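Local structure of glutaredoxin 2 (Salmonella enterica subsp. enterica serovar Typhimurium, 3IR4) at residues Arg19-Leu24 with Tyr71-Asp76. The protein binds glutathione and probably catalyses glutathione-dependent thiol-disulfide exchange, as other glutaredoxins do. Sequence-based numbering, arbitrary orientation. Where two conformers were deposited one is given.
With SO4 (sulfate ion), chain D.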
loop_
_atom_site.group_PDB
_atom_site.type_symbol
_atom_site.label_atom_id
_atom_site.label_comp_id
_atom_site.label_asym_id
_atom_site.label_seq_id
_atom_site.Cartn_x
_atom_site.Cartn_y
_atom_site.Cartn_z
ATOM N N ARG A 19 1.132 1.096 -8.133
ATOM C CA ARG A 19 1.156 2.498 -8.521
ATOM C C ARG A 19 2.536 3.135 -8.426
ATOM O O ARG A 19 2.786 4.156 -9.065
ATOM C CB ARG A 19 0.212 3.294 -7.622
ATOM C CG ARG A 19 -1.229 2.971 -7.874
ATOM C CD ARG A 19 -2.123 3.583 -6.820
ATOM N NE ARG A 19 -2.040 5.031 -6.918
ATOM C CZ ARG A 19 -2.560 5.889 -6.054
ATOM N NH1 ARG A 19 -3.202 5.451 -4.985
ATOM N NH2 ARG A 19 -2.425 7.196 -6.265
HETATM N N MSE A 20 3.410 2.593 -7.584
HETATM C CA MSE A 20 4.661 3.285 -7.302
HETATM C C MSE A 20 5.572 3.544 -8.497
HETATM O O MSE A 20 6.105 4.620 -8.621
HETATM C CB MSE A 20 5.459 2.573 -6.203
HETATM C CG MSE A 20 4.806 2.673 -4.839
HETATM SE SE MSE A 20 5.709 1.617 -3.493
HETATM C CE MSE A 20 7.319 2.657 -3.317
ATOM N N ILE A 21 5.790 2.539 -9.348
ATOM C CA ILE A 21 6.730 2.722 -10.458
ATOM C C ILE A 21 6.197 3.755 -11.430
ATOM O O ILE A 21 6.976 4.503 -12.026
ATOM C CB ILE A 21 7.107 1.398 -11.173
ATOM C CG1 ILE A 21 7.860 0.458 -10.223
ATOM C CG2 ILE A 21 7.947 1.664 -12.454
ATOM C CD1 ILE A 21 9.189 0.911 -9.765
ATOM N N PHE A 22 4.877 3.800 -11.643
ATOM C CA PHE A 22 4.319 4.821 -12.516
ATOM C C PHE A 22 4.735 6.206 -12.037
ATOM O O PHE A 22 5.111 7.084 -12.806
ATOM C CB PHE A 22 2.803 4.713 -12.605
ATOM C CG PHE A 22 2.324 3.526 -13.374
ATOM C CD1 PHE A 22 2.257 3.543 -14.760
ATOM C CD2 PHE A 22 1.930 2.366 -12.712
ATOM C CE1 PHE A 22 1.804 2.459 -15.467
ATOM C CE2 PHE A 22 1.477 1.270 -13.441
ATOM C CZ PHE A 22 1.407 1.330 -14.824
ATOM N N GLY A 23 4.626 6.441 -10.738
ATOM C CA GLY A 23 5.000 7.715 -10.198
ATOM C C GLY A 23 6.470 8.003 -10.275
ATOM O O GLY A 23 6.902 9.080 -10.696
ATOM N N LEU A 24 7.271 7.033 -9.869
ATOM C CA LEU A 24 8.716 7.222 -9.838
ATOM C C LEU A 24 9.324 7.478 -11.217
ATOM O O LEU A 24 10.321 8.175 -11.319
ATOM C CB LEU A 24 9.424 6.014 -9.194
ATOM C CG LEU A 24 9.090 5.812 -7.723
ATOM C CD1 LEU A 24 9.525 4.436 -7.199
ATOM C CD2 LEU A 24 9.685 6.917 -6.877
ATOM N N TYR A 71 7.112 -5.419 -14.725
ATOM C CA TYR A 71 6.752 -5.157 -16.109
ATOM C C TYR A 71 6.891 -3.666 -16.421
ATOM O O TYR A 71 7.537 -3.245 -17.388
ATOM C CB TYR A 71 5.320 -5.630 -16.357
ATOM C CG TYR A 71 4.785 -5.215 -17.715
ATOM C CD1 TYR A 71 5.185 -5.862 -18.878
ATOM C CD2 TYR A 71 3.916 -4.146 -17.835
ATOM C CE1 TYR A 71 4.701 -5.461 -20.133
ATOM C CE2 TYR A 71 3.424 -3.739 -19.072
ATOM C CZ TYR A 71 3.822 -4.389 -20.225
ATOM O OH TYR A 71 3.332 -3.999 -21.462
ATOM N N VAL A 72 6.270 -2.840 -15.587
ATOM C CA VAL A 72 6.285 -1.406 -15.820
ATOM C C VAL A 72 7.697 -0.825 -15.656
ATOM O O VAL A 72 8.093 -0.006 -16.434
ATOM C CB VAL A 72 5.255 -0.695 -14.918
ATOM C CG1 VAL A 72 5.296 0.834 -15.076
ATOM C CG2 VAL A 72 3.846 -1.208 -15.211
ATOM N N ASP A 73 8.461 -1.267 -14.669
ATOM C CA ASP A 73 9.818 -0.773 -14.487
ATOM C C ASP A 73 10.699 -1.151 -15.688
ATOM O O ASP A 73 11.628 -0.425 -16.031
ATOM C CB ASP A 73 10.435 -1.348 -13.214
ATOM C CG ASP A 73 11.685 -0.604 -12.762
ATOM O OD1 ASP A 73 11.762 0.623 -12.978
ATOM O OD2 ASP A 73 12.574 -1.272 -12.178
ATOM N N ASN A 74 10.405 -2.274 -16.319
ATOM C CA ASN A 74 11.224 -2.807 -17.397
ATOM C C ASN A 74 10.799 -2.390 -18.778
ATOM O O ASN A 74 11.548 -2.587 -19.746
ATOM C CB ASN A 74 11.255 -4.337 -17.277
ATOM C CG ASN A 74 11.953 -4.811 -16.022
ATOM O OD1 ASN A 74 12.622 -4.057 -15.321
ATOM N ND2 ASN A 74 11.816 -6.108 -15.734
ATOM N N LEU A 75 9.639 -1.748 -18.879
ATOM C CA LEU A 75 9.038 -1.506 -20.183
ATOM C C LEU A 75 9.878 -0.612 -21.098
ATOM O O LEU A 75 9.878 -0.811 -22.308
ATOM C CB LEU A 75 7.602 -0.982 -19.985
ATOM C CG LEU A 75 6.710 -0.976 -21.216
ATOM C CD1 LEU A 75 6.590 -2.348 -21.861
ATOM C CD2 LEU A 75 5.353 -0.413 -20.799
ATOM N N ASP A 76 10.593 0.364 -20.538
ATOM C CA ASP A 76 11.433 1.307 -21.308
ATOM C C ASP A 76 12.897 0.871 -21.414
ATOM O O ASP A 76 13.727 1.589 -21.961
ATOM C CB ASP A 76 11.296 2.757 -20.792
ATOM C CG ASP A 76 12.008 3.014 -19.483
ATOM O OD1 ASP A 76 11.932 4.165 -18.992
ATOM O OD2 ASP A 76 12.634 2.109 -18.921
HETATM S S SO4 D . 3.628 -6.823 -23.757
HETATM O O1 SO4 D . 4.217 -5.502 -23.512
HETATM O O2 SO4 D . 3.780 -7.736 -22.601
HETATM O O3 SO4 D . 2.221 -6.671 -24.092
HETATM O O4 SO4 D . 4.282 -7.381 -24.951
#
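In the thioredoxin-like N-terminal domain, helix 13-25 packs against the C-terminal end of helix 65-74. I21 and F22 of the first helix meet V72 and D73 of the second. The backbones come nearest at I21 and D73, whose CA atoms lie 6.2 Å apart.

V72 is the apolar centre of the contact. Its CG1 sits over one face of the F22 ring, 3.9 Å from the ring centroid and 12° off the ring normal. This is a CH-pi contact. The other branch, CG2, reaches the far end of the same ring, 3.5 Å from F22 CZ. V72 CG1 stands anti to its own backbone N (chi1 177°), which puts CG1 over the ring centre and leaves CG2 at the CZ/CE2 end. CG1 also touches I21 CG2 at 3.8 Å and thus bridges the two side chains of helix 13-25.

The CB of I21 is directed toward helix 65-74. Its CG2 methyl rests on the backbone of D73, 3.7 Å from D73 CA. The CD1 end passes near the D73 carboxylate, 4.1 Å from OD1. The two side chains cross at about a right angle.

The D73 carboxylate takes its hydrogen bonds from outside the two segments. OD1 accepts from the backbone N of L80 and OD2 from that of L81. L54 of strand 53-55 touches both F22 and V72. Y71 OH donates to O1 of a sulfate (2.7 Å), probably from the crystallisation liquor and also bound by K56 NZ.

No hydrogen bond joins 19-24 to 71-76; their direct contact is van der Waals and CH-pi. Just past the segment, K25 NZ bonds D73 O and forms a salt bridge with D76 OD2. The backbone bonds to buried D73 probably help offset the cost of burying a charge beside I21.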